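Local coordinates for protein carboxylesterase YBFK (Bacillus subtilis, PDB 4CCY) that hydrolyses carboxylic esters to an alcohol and a carboxylate as a cytoplasmic alpha/beta-hydrolase carboxylesterase, at residues A[102-105]-A[106-109]; A[109-112]-A[113-117]; A[273-276]-A[277-281]; A[190-194]-A[195-199]; A[253-256]-A[257-261]. All coordinates share one frame; numbering follows the deposited sequence.

Interaction 1 of 5, residues A[102-105]-A[106-109]; sequences ETRA and DFAE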
# COMPACT_ATOMS: atom_id res chain seq x y z
N GLU A 102 1.70 -15.89 4.57
CA GLU A 102 2.71 -16.43 3.64
C GLU A 102 2.34 -16.55 2.16
O GLU A 102 3.18 -16.31 1.29
CB GLU A 102 3.22 -17.79 4.11
CG GLU A 102 4.08 -17.71 5.36
CD GLU A 102 4.66 -19.04 5.77
OE1 GLU A 102 3.93 -20.06 5.74
OE2 GLU A 102 5.86 -19.06 6.13
N THR A 103 1.11 -16.96 1.88
CA THR A 103 0.70 -17.23 0.51
C THR A 103 -0.29 -16.16 0.08
O THR A 103 -0.83 -15.44 0.93
CB THR A 103 -0.02 -18.58 0.42
OG1 THR A 103 -1.18 -18.53 1.25
CG2 THR A 103 0.91 -19.73 0.87
N ARG A 104 -0.56 -16.05 -1.22
CA ARG A 104 -1.55 -15.09 -1.71
C ARG A 104 -2.97 -15.38 -1.19
O ARG A 104 -3.78 -14.46 -1.02
CB ARG A 104 -1.50 -14.94 -3.24
CG ARG A 104 -0.15 -14.39 -3.71
CD ARG A 104 -0.05 -14.13 -5.22
NE ARG A 104 -0.12 -15.33 -6.06
CZ ARG A 104 0.90 -16.15 -6.31
NH1 ARG A 104 2.10 -15.95 -5.78
NH2 ARG A 104 0.71 -17.20 -7.10
N ALA A 105 -3.25 -16.66 -0.92
CA ALA A 105 -4.50 -17.06 -0.27
C ALA A 105 -4.57 -16.48 1.15
O ALA A 105 -5.58 -15.90 1.53
CB ALA A 105 -4.65 -18.58 -0.26
N ASP A 106 -3.48 -16.61 1.91
CA ASP A 106 -3.36 -15.97 3.23
C ASP A 106 -3.66 -14.47 3.19
O ASP A 106 -4.43 -13.97 4.02
CB ASP A 106 -1.95 -16.16 3.81
CG ASP A 106 -1.65 -17.60 4.20
OD1 ASP A 106 -2.57 -18.43 4.33
OD2 ASP A 106 -0.46 -17.89 4.39
N PHE A 107 -3.06 -13.75 2.23
CA PHE A 107 -3.23 -12.30 2.14
C PHE A 107 -4.71 -11.94 2.06
O PHE A 107 -5.16 -11.04 2.76
CB PHE A 107 -2.50 -11.67 0.93
CG PHE A 107 -1.03 -11.99 0.85
CD1 PHE A 107 -0.28 -12.32 2.00
CD2 PHE A 107 -0.37 -11.95 -0.38
CE1 PHE A 107 1.07 -12.62 1.90
CE2 PHE A 107 0.97 -12.24 -0.47
CZ PHE A 107 1.70 -12.58 0.66
N ALA A 108 -5.44 -12.64 1.19
CA ALA A 108 -6.87 -12.38 1.01
C ALA A 108 -7.69 -12.79 2.24
O ALA A 108 -8.65 -12.12 2.59
CB ALA A 108 -7.40 -13.04 -0.26
N GLU A 109 -7.28 -13.86 2.91
CA GLU A 109 -7.94 -14.25 4.16
C GLU A 109 -7.73 -13.22 5.27
O GLU A 109 -8.67 -12.88 6.00
CB GLU A 109 -7.55 -15.67 4.62
CG GLU A 109 -8.12 -16.79 3.74
CD GLU A 109 -9.65 -16.79 3.71
OE1 GLU A 109 -10.28 -16.80 4.79
OE2 GLU A 109 -10.24 -16.79 2.60
O HOH W 1 -7.92 -16.71 0.08
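D106 and T103 build a capping box at the start of helix 104-118. The D106 backbone N donates to T103 OG1 at 3.1 Å in a nearly straight bond (168°), with OG1 set between the T103 backbone N and carbonyl carbon (chi1 61°). In return, D106 OD2 takes two amides: E102 N at 2.9 Å, through the anti lone pair, and T103 N at 3.1 Å, from above the carboxylate plane. Two backbone N-H groups ahead of the helix are thus satisfied by one oxygen, an arrangement likely to favour the charged form of D106.

F107 N continues the turn by donating to T103 O. The same T103 carbonyl oxygen lies 3.3 Å above the F107 ring plane, over its centre, while R104 CG comes to 4.0 Å from F107 CE2. Beyond that point R104 leaves for the carbonyl of G219 and the ring of Y222. The A108 N bond to R104 O is weak, and the methyl group of A108 touches R141 of helix 130-141. E109 N donates to A105 O, while E109 OE1 forms a salt bridge with R40. A water also donates to A105 O, at 2.9 Å, and more weakly to E109 OE2.

Interaction 2 of 5, residues A[109-112]-A[113-117]; sequences EWMK and DVFDS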
# COMPACT_ATOMS: atom_id res chain seq x y z
N GLU A 109 -7.28 -13.86 2.91
CA GLU A 109 -7.94 -14.25 4.16
C GLU A 109 -7.73 -13.22 5.27
O GLU A 109 -8.67 -12.88 6.00
CB GLU A 109 -7.55 -15.67 4.62
CG GLU A 109 -8.12 -16.79 3.74
CD GLU A 109 -9.65 -16.79 3.71
OE1 GLU A 109 -10.28 -16.80 4.79
OE2 GLU A 109 -10.24 -16.79 2.60
N TRP A 110 -6.50 -12.70 5.38
CA TRP A 110 -6.19 -11.61 6.29
C TRP A 110 -7.13 -10.43 6.08
O TRP A 110 -7.70 -9.93 7.03
CB TRP A 110 -4.73 -11.15 6.12
CG TRP A 110 -4.41 -9.85 6.83
CD1 TRP A 110 -4.53 -9.57 8.19
CD2 TRP A 110 -3.94 -8.60 6.23
NE1 TRP A 110 -4.15 -8.28 8.47
CE2 TRP A 110 -3.81 -7.64 7.34
CE3 TRP A 110 -3.63 -8.19 4.95
CZ2 TRP A 110 -3.36 -6.33 7.13
CZ3 TRP A 110 -3.20 -6.86 4.75
CH2 TRP A 110 -3.07 -5.96 5.82
N MET A 111 -7.29 -10.01 4.82
CA MET A 111 -8.15 -8.86 4.50
C MET A 111 -9.63 -9.12 4.76
O MET A 111 -10.33 -8.20 5.18
CB MET A 111 -7.91 -8.36 3.07
CG MET A 111 -8.59 -7.03 2.71
SD MET A 111 -8.31 -5.59 3.81
CE MET A 111 -6.53 -5.67 4.08
N LYS A 112 -10.10 -10.34 4.51
CA LYS A 112 -11.47 -10.72 4.87
C LYS A 112 -11.72 -10.57 6.37
O LYS A 112 -12.76 -10.05 6.76
CB LYS A 112 -11.82 -12.15 4.42
CG LYS A 112 -12.10 -12.31 2.94
CD LYS A 112 -12.64 -13.71 2.66
CE LYS A 112 -12.36 -14.10 1.22
NZ LYS A 112 -12.85 -15.48 0.96
N ASP A 113 -10.76 -11.01 7.19
CA ASP A 113 -10.84 -10.84 8.65
C ASP A 113 -10.90 -9.36 9.04
O ASP A 113 -11.64 -8.97 9.94
CB ASP A 113 -9.63 -11.47 9.35
CG ASP A 113 -9.65 -12.98 9.37
OD1 ASP A 113 -10.61 -13.61 8.88
OD2 ASP A 113 -8.66 -13.56 9.89
N VAL A 114 -10.07 -8.54 8.38
CA VAL A 114 -10.09 -7.09 8.63
C VAL A 114 -11.49 -6.54 8.32
O VAL A 114 -12.10 -5.91 9.16
CB VAL A 114 -8.99 -6.33 7.85
CG1 VAL A 114 -9.17 -4.83 7.98
CG2 VAL A 114 -7.60 -6.73 8.34
N PHE A 115 -11.99 -6.81 7.12
CA PHE A 115 -13.36 -6.44 6.72
C PHE A 115 -14.38 -6.89 7.77
O PHE A 115 -15.20 -6.08 8.22
CB PHE A 115 -13.71 -7.05 5.36
CG PHE A 115 -13.30 -6.22 4.17
CD1 PHE A 115 -11.98 -5.79 4.02
CD2 PHE A 115 -14.22 -5.90 3.18
CE1 PHE A 115 -11.59 -5.05 2.90
CE2 PHE A 115 -13.84 -5.15 2.08
CZ PHE A 115 -12.53 -4.74 1.93
N ASP A 116 -14.31 -8.17 8.14
CA ASP A 116 -15.23 -8.77 9.11
C ASP A 116 -15.19 -8.08 10.47
O ASP A 116 -16.24 -7.71 11.00
CB ASP A 116 -14.97 -10.28 9.25
CG ASP A 116 -15.49 -11.08 8.06
OD1 ASP A 116 -16.14 -10.48 7.18
OD2 ASP A 116 -15.23 -12.30 7.99
N SER A 117 -13.99 -7.90 11.02
CA SER A 117 -13.83 -7.22 12.31
C SER A 117 -14.27 -5.75 12.27
O SER A 117 -14.59 -5.16 13.32
CB SER A 117 -12.38 -7.32 12.79
OG SER A 117 -12.04 -8.67 13.07
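W110 and V114, one turn apart on helix 104-118 of the alpha/beta-hydrolase fold, run alongside each other. V114 CG2 rests over the indole face as a CH-pi contact, 4.1 Å from the centroid of the W110 five-membered ring. The methyl CE of M111 sits over the rim of the same indole face, 3.6 Å above its plane.

The second pair is Met-aromatic. M111 SD meets the F115 ring at its edge, with SD 3.4 Å from F115 CE1 and 81° off the ring normal. M111 CG stands opposite the backbone N (chi1 -171°), and bends at the next two torsions bring the sulfur beside F115 while the terminal methyl turns back to W110. M111 therefore joins two aromatic groups. A serine in place of F115 would probably leave the M111 sulfur without its aromatic edge and open a gap against strands 56-60 and 123-128.

The i to i+4 helix bonds are regular: F115 N donates to M111 O in an almost perfectly straight bond (179°), and D116 N reaches K112 O at 2.8 Å. E109 OE2 receives K112 NZ in a weak salt bridge of 3.3 Å.

Farther out, F115 meets the ring of F138 on helix 130-141 and packs on I58 and L125, which fits this helix to the central sheet. On another flank of the helix, R40, the partner of E109 OE1, also pairs with D113 OD1, while D116 pairs with R145. W110 NE1 is bonded to T44 OG1, a link that probably helps hold the rotation of the indole.

Interaction 3 of 5, residues A[273-276]-A[277-281]; sequences HLLS and LEQPE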
# COMPACT_ATOMS: atom_id res chain seq x y z
N HIS A 273 7.98 6.36 -8.26
CA HIS A 273 7.26 5.33 -7.52
C HIS A 273 6.29 5.87 -6.51
O HIS A 273 5.17 5.36 -6.39
CB HIS A 273 8.28 4.43 -6.80
CG HIS A 273 7.67 3.18 -6.20
ND1 HIS A 273 7.13 2.20 -6.95
CD2 HIS A 273 7.54 2.77 -4.86
CE1 HIS A 273 6.67 1.21 -6.14
NE2 HIS A 273 6.92 1.56 -4.87
N LEU A 274 6.71 6.90 -5.77
CA LEU A 274 5.96 7.39 -4.61
C LEU A 274 4.89 8.41 -5.00
O LEU A 274 4.84 9.52 -4.47
CB LEU A 274 6.92 7.95 -3.56
CG LEU A 274 7.93 6.95 -2.99
CD1 LEU A 274 8.80 7.64 -1.95
CD2 LEU A 274 7.26 5.71 -2.39
N LEU A 275 4.02 7.99 -5.91
CA LEU A 275 3.11 8.89 -6.62
C LEU A 275 2.12 9.63 -5.72
O LEU A 275 1.84 10.81 -5.95
CB LEU A 275 2.38 8.11 -7.73
CG LEU A 275 1.39 8.77 -8.70
CD1 LEU A 275 1.85 10.14 -9.19
CD2 LEU A 275 1.14 7.83 -9.88
N SER A 276 1.60 8.95 -4.70
CA SER A 276 0.64 9.61 -3.80
C SER A 276 1.31 10.67 -2.93
O SER A 276 0.64 11.60 -2.46
CB SER A 276 -0.09 8.58 -2.94
OG SER A 276 0.83 7.84 -2.17
N LEU A 277 2.62 10.53 -2.72
CA LEU A 277 3.39 11.50 -1.93
C LEU A 277 3.95 12.64 -2.77
O LEU A 277 4.01 13.79 -2.30
CB LEU A 277 4.53 10.81 -1.16
CG LEU A 277 4.18 9.96 0.07
CD1 LEU A 277 5.32 9.01 0.40
CD2 LEU A 277 3.81 10.82 1.28
N GLU A 278 4.35 12.33 -4.00
CA GLU A 278 4.95 13.29 -4.93
C GLU A 278 3.96 14.23 -5.62
O GLU A 278 4.27 15.39 -5.86
CB GLU A 278 5.67 12.54 -6.03
CG GLU A 278 7.17 12.52 -5.87
CD GLU A 278 7.87 11.93 -7.07
OE1 GLU A 278 7.79 10.70 -7.24
OE2 GLU A 278 8.48 12.70 -7.84
N GLN A 279 2.80 13.69 -6.00
CA GLN A 279 1.77 14.47 -6.68
C GLN A 279 0.44 14.32 -5.96
O GLN A 279 -0.55 13.87 -6.57
CB GLN A 279 1.63 14.04 -8.15
CG GLN A 279 2.88 14.23 -9.00
CD GLN A 279 3.20 15.69 -9.26
OE1 GLN A 279 2.38 16.58 -9.01
NE2 GLN A 279 4.38 15.95 -9.79
N PRO A 280 0.40 14.70 -4.66
CA PRO A 280 -0.81 14.45 -3.87
C PRO A 280 -2.04 15.20 -4.40
O PRO A 280 -3.13 14.66 -4.35
CB PRO A 280 -0.43 14.96 -2.47
CG PRO A 280 0.68 15.93 -2.68
CD PRO A 280 1.44 15.39 -3.86
N GLU A 281 -1.86 16.43 -4.90
CA GLU A 281 -2.99 17.23 -5.41
C GLU A 281 -3.69 16.47 -6.55
O GLU A 281 -4.92 16.30 -6.52
CB GLU A 281 -2.54 18.62 -5.90
CG GLU A 281 -1.82 19.50 -4.87
CD GLU A 281 -0.32 19.17 -4.68
OE1 GLU A 281 0.22 18.21 -5.29
OE2 GLU A 281 0.34 19.91 -3.89
O HOH W 2 8.97 8.59 -6.06
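The carboxylate of E278 meets L274 through a water, which lies 2.7 Å from E278 OE1 and accepts from L274 N at 2.8 Å. The same E278 oxygen takes the backbone N-H of G272, so it ties together the backbone on both sides of H273. A second flat group, the imidazole of H273, uses the two nitrogens on its rim: ND1 is hydrogen-bonded to E244 OE1 and NE2 to S129 OG, while M246 and I185 pack against the side chain. The chain of Q279 bends at chi2, and its amide NE2 binds N270 O.

Backbone bonds close the short helix 275-278. L274 O, at the N-cap position, accepts from E278 N at 2.9 Å and more weakly from L277 N, and Q279 N follows on L275 O at 3.0 Å. There the helix ends, and Q279 in turn precedes the next one, 280-290. The P280 ring sits by the last turn, its CB 3.5 Å from S276 O, a carbonyl that also receives N73 ND2.

Apolar contact is lighter. L275 CG stands opposite its backbone N (chi1 -178°), which helps bring CD1 to 4.0 Å from Q279 CB; L274 CB and L277 CD1 approach at 4.4 Å.

L274 centres an inverse gamma turn that leads from the histidine into the helix. With H273 reaching S129 and E244, the segment has the geometry of the histidine loop in a Ser-His-Glu charge relay, the role assigned by similarity to these three residues in this alpha/beta hydrolase.

Interaction 4 of 5, residues A[190-194]-A[195-199]; sequences YDLHP and LLQRQ. With NA (sodium ion), chain D.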
# COMPACT_ATOMS: atom_id res chain seq x y z
N TYR A 190 12.49 14.19 -5.63
CA TYR A 190 11.63 14.16 -4.46
C TYR A 190 12.37 13.75 -3.20
O TYR A 190 13.15 12.80 -3.21
CB TYR A 190 10.42 13.25 -4.71
CG TYR A 190 9.48 13.17 -3.52
CD1 TYR A 190 8.67 14.26 -3.18
CD2 TYR A 190 9.42 12.03 -2.72
CE1 TYR A 190 7.83 14.21 -2.09
CE2 TYR A 190 8.57 11.97 -1.62
CZ TYR A 190 7.78 13.06 -1.31
OH TYR A 190 6.94 13.02 -0.22
N ASP A 191 12.14 14.50 -2.12
CA ASP A 191 12.60 14.15 -0.78
C ASP A 191 11.39 13.88 0.08
O ASP A 191 10.44 14.66 0.07
CB ASP A 191 13.38 15.29 -0.12
CG ASP A 191 14.66 15.64 -0.85
OD1 ASP A 191 15.40 14.72 -1.25
OD2 ASP A 191 14.93 16.84 -1.00
N LEU A 192 11.43 12.79 0.83
CA LEU A 192 10.40 12.52 1.82
C LEU A 192 10.39 13.65 2.84
O LEU A 192 11.41 14.31 3.04
CB LEU A 192 10.70 11.22 2.55
CG LEU A 192 10.58 9.95 1.71
CD1 LEU A 192 11.04 8.75 2.53
CD2 LEU A 192 9.14 9.78 1.23
N HIS A 193 9.23 13.87 3.48
CA HIS A 193 9.20 14.69 4.68
C HIS A 193 10.20 14.09 5.66
O HIS A 193 10.31 12.88 5.76
CB HIS A 193 7.81 14.72 5.29
CG HIS A 193 7.67 15.70 6.42
ND1 HIS A 193 8.24 15.51 7.63
CD2 HIS A 193 7.01 16.93 6.49
CE1 HIS A 193 7.96 16.55 8.43
NE2 HIS A 193 7.21 17.42 7.73
N PRO A 194 10.95 14.94 6.38
CA PRO A 194 11.93 14.40 7.35
C PRO A 194 11.38 13.37 8.36
O PRO A 194 12.11 12.46 8.77
CB PRO A 194 12.43 15.65 8.06
CG PRO A 194 12.29 16.72 7.04
CD PRO A 194 11.09 16.39 6.21
N LEU A 195 10.12 13.53 8.77
CA LEU A 195 9.53 12.59 9.72
C LEU A 195 9.40 11.20 9.12
O LEU A 195 9.73 10.21 9.77
CB LEU A 195 8.18 13.10 10.24
CG LEU A 195 8.26 14.34 11.15
CD1 LEU A 195 6.87 14.81 11.55
CD2 LEU A 195 9.12 14.09 12.39
N LEU A 196 8.97 11.13 7.86
CA LEU A 196 8.85 9.84 7.17
C LEU A 196 10.20 9.20 6.88
O LEU A 196 10.35 7.99 7.04
CB LEU A 196 8.02 9.94 5.88
CG LEU A 196 6.63 9.31 5.92
CD1 LEU A 196 5.99 9.34 4.54
CD2 LEU A 196 6.68 7.87 6.44
N GLN A 197 11.17 10.01 6.47
CA GLN A 197 12.55 9.58 6.28
C GLN A 197 13.03 8.87 7.54
O GLN A 197 13.53 7.74 7.49
CB GLN A 197 13.45 10.79 6.01
CG GLN A 197 14.93 10.46 5.79
CD GLN A 197 15.24 10.00 4.38
OE1 GLN A 197 14.50 10.31 3.44
NE2 GLN A 197 16.34 9.25 4.22
N ARG A 198 12.83 9.52 8.68
CA ARG A 198 13.30 9.01 9.96
C ARG A 198 12.63 7.69 10.34
O ARG A 198 13.31 6.74 10.76
CB ARG A 198 13.10 10.07 11.05
CG ARG A 198 13.31 9.54 12.46
CD ARG A 198 14.78 9.53 12.80
NE ARG A 198 15.09 8.59 13.88
CZ ARG A 198 15.57 7.37 13.68
NH1 ARG A 198 15.80 6.93 12.44
NH2 ARG A 198 15.83 6.58 14.72
N GLN A 199 11.31 7.63 10.18
CA GLN A 199 10.52 6.47 10.56
C GLN A 199 10.92 5.23 9.77
O GLN A 199 11.13 4.16 10.36
CB GLN A 199 9.02 6.75 10.39
CG GLN A 199 8.16 5.55 10.77
CD GLN A 199 6.69 5.71 10.45
OE1 GLN A 199 6.17 6.82 10.45
NE2 GLN A 199 6.01 4.61 10.21
NA NA D . 15.36 11.82 -3.45
O HOH W 3 15.61 11.85 -1.11
O HOH W 4 16.02 13.99 -3.72
O HOH W 5 13.59 11.15 0.72
O HOH W 6 17.14 10.70 -4.13
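One water is held by both segments, joining L192 to Q197: it accepts from L192 N at 2.7 Å and donates to Q197 OE1 at 3.0 Å. Q197 turns toward it through a bend at chi2 (82°), and the two side chains run roughly perpendicular, with L192 CD1 3.9 Å from Q197 OE1. Below the bend, Q197 N donates to H193 O in a nearly straight bond.

H193 is the N-cap of helix 194-205, and its ring does the capping. L195 N donates to H193 ND1 at 3.0 Å, meeting the imidazole at its edge and only 5° out of its plane. H193 and L195 then run alongside each other, H193 CE1 touching L195 CG at 3.5 Å, while P194 CD lies over the rim of one face of the ring. A valine in place of H193 would probably leave L195 N without its capping acceptor and L195 without the ring flanking it.

Just upstream, Y190 O binds a sodium ion at 2.4 Å, with three waters, T186 OG1 and G187 O completing its shell. D191 OD1 stays in the second shell and accepts from two of those waters, at 2.6 Å in the shorter bond.

Since ND1 accepts a backbone N-H, it cannot carry a proton, and the positive end of the helix would further disfavour a charged ring; H193 is therefore probably neutral, with its proton on NE2.

Interaction 5 of 5, residues A[253-256]-A[257-261]; sequences FERA and SVLVP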
# COMPACT_ATOMS: atom_id res chain seq x y z
N PHE A 253 1.87 -0.76 -17.92
CA PHE A 253 0.73 -0.02 -18.45
C PHE A 253 0.10 -0.69 -19.69
O PHE A 253 -1.10 -0.98 -19.71
CB PHE A 253 1.13 1.44 -18.74
CG PHE A 253 0.14 2.17 -19.61
CD1 PHE A 253 -1.00 2.73 -19.06
CD2 PHE A 253 0.36 2.28 -20.99
CE1 PHE A 253 -1.92 3.40 -19.86
CE2 PHE A 253 -0.55 2.96 -21.80
CZ PHE A 253 -1.69 3.51 -21.24
N GLU A 254 0.92 -0.93 -20.72
CA GLU A 254 0.46 -1.61 -21.93
C GLU A 254 -0.23 -2.96 -21.63
O GLU A 254 -1.35 -3.23 -22.10
CB GLU A 254 1.61 -1.80 -22.93
CG GLU A 254 2.01 -0.51 -23.64
CD GLU A 254 2.98 -0.74 -24.79
OE1 GLU A 254 2.95 -1.83 -25.40
OE2 GLU A 254 3.76 0.18 -25.09
N ARG A 255 0.44 -3.79 -20.83
CA ARG A 255 -0.10 -5.10 -20.44
C ARG A 255 -1.44 -4.98 -19.69
O ARG A 255 -2.42 -5.64 -20.06
CB ARG A 255 0.94 -5.87 -19.61
CG ARG A 255 0.65 -7.35 -19.52
CD ARG A 255 1.75 -8.16 -18.82
NE ARG A 255 1.23 -9.50 -18.56
CZ ARG A 255 0.83 -9.96 -17.38
NH1 ARG A 255 0.92 -9.21 -16.29
NH2 ARG A 255 0.34 -11.19 -17.28
N ALA A 256 -1.50 -4.14 -18.67
CA ALA A 256 -2.73 -3.94 -17.91
C ALA A 256 -3.88 -3.44 -18.79
O ALA A 256 -5.00 -3.94 -18.72
CB ALA A 256 -2.50 -2.98 -16.76
N SER A 257 -3.57 -2.44 -19.63
CA SER A 257 -4.55 -1.85 -20.54
C SER A 257 -5.15 -2.89 -21.48
O SER A 257 -6.34 -2.84 -21.75
CB SER A 257 -3.92 -0.71 -21.35
OG SER A 257 -3.63 0.38 -20.50
N VAL A 258 -4.34 -3.82 -21.94
CA VAL A 258 -4.79 -4.85 -22.88
C VAL A 258 -5.66 -5.90 -22.18
O VAL A 258 -6.69 -6.31 -22.71
CB VAL A 258 -3.61 -5.54 -23.62
CG1 VAL A 258 -4.10 -6.71 -24.47
CG2 VAL A 258 -2.88 -4.55 -24.51
N LEU A 259 -5.24 -6.32 -20.99
CA LEU A 259 -5.82 -7.50 -20.34
C LEU A 259 -7.02 -7.24 -19.43
O LEU A 259 -7.95 -8.04 -19.41
CB LEU A 259 -4.73 -8.30 -19.60
CG LEU A 259 -3.60 -8.84 -20.47
CD1 LEU A 259 -2.46 -9.37 -19.62
CD2 LEU A 259 -4.09 -9.91 -21.45
N VAL A 260 -7.00 -6.14 -18.67
CA VAL A 260 -8.01 -5.91 -17.64
C VAL A 260 -9.24 -5.18 -18.19
O VAL A 260 -9.12 -4.02 -18.58
CB VAL A 260 -7.41 -5.12 -16.45
CG1 VAL A 260 -8.42 -5.00 -15.32
CG2 VAL A 260 -6.12 -5.75 -15.93
N PRO A 261 -10.42 -5.84 -18.19
CA PRO A 261 -11.66 -5.24 -18.72
C PRO A 261 -12.09 -3.94 -18.02
O PRO A 261 -12.26 -3.90 -16.80
CB PRO A 261 -12.71 -6.33 -18.47
CG PRO A 261 -11.94 -7.60 -18.37
CD PRO A 261 -10.66 -7.21 -17.69
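F253 and S257 meet near the end of helix 249-259, the crossover helix of a beta-alpha-beta unit between strands 236-241 and 264-268. Polar contact comes first. F253 O is gripped twice: S257 N donates at 2.9 Å, nearly in line with the carbonyl bond, and S257 OG donates at 3.0 Å from 44° above the carbonyl plane. The serine thus doubles an ordinary helical bond, and its hydroxyl oxygen also lies over one face of the F253 ring, 3.5 Å above its plane and toward the rim. F253 reaches this spot with CG opposite the backbone N (chi1 165°), where its ring also packs on F240, A265 and I267 of the two flanking strands.

Apolar contact on another flank pairs R255 with L259. The arginine runs extended from CG to NE, and L259 CD1 lies beside it, 3.7 Å from R255 CG and over one face of the guanidinium. The charged end is held elsewhere, by a salt bridge to D226 and the carbonyls of F224 and F158, so the leucine methyl covers a group held in place by those outside partners. L259 also packs on L229 of helix 226-230.

Backbone bonds complete the account. V258 N donates to E254 O and L259 N to R255 O, each with a weaker second bond. V260 is the first residue to leave helical angles, yet V260 N still reaches A256 O, at 3.0 Å.

Along the chain the order is interactions 1, 2, 4, 5 and 3. Interactions 1 and 2 are successive turns of helix 104-118, sharing E109, with centres about 11 Å apart; this helix packs on the central sheet. Interactions 3 and 4 lie across the chain's centre, about 28 and 31 Å from interaction 1, centre to centre. These two touch: Y190 and L192 pack on L274, L277 and E278, so the loop that binds sodium rests on the turn following H273, the probable charge-relay histidine. Interaction 5 closes a crossover helix, its centre about 22 Å from that of interaction 3. The set thus samples the sheet-packing helices and the probable catalytic side of one alpha/beta-hydrolase domain.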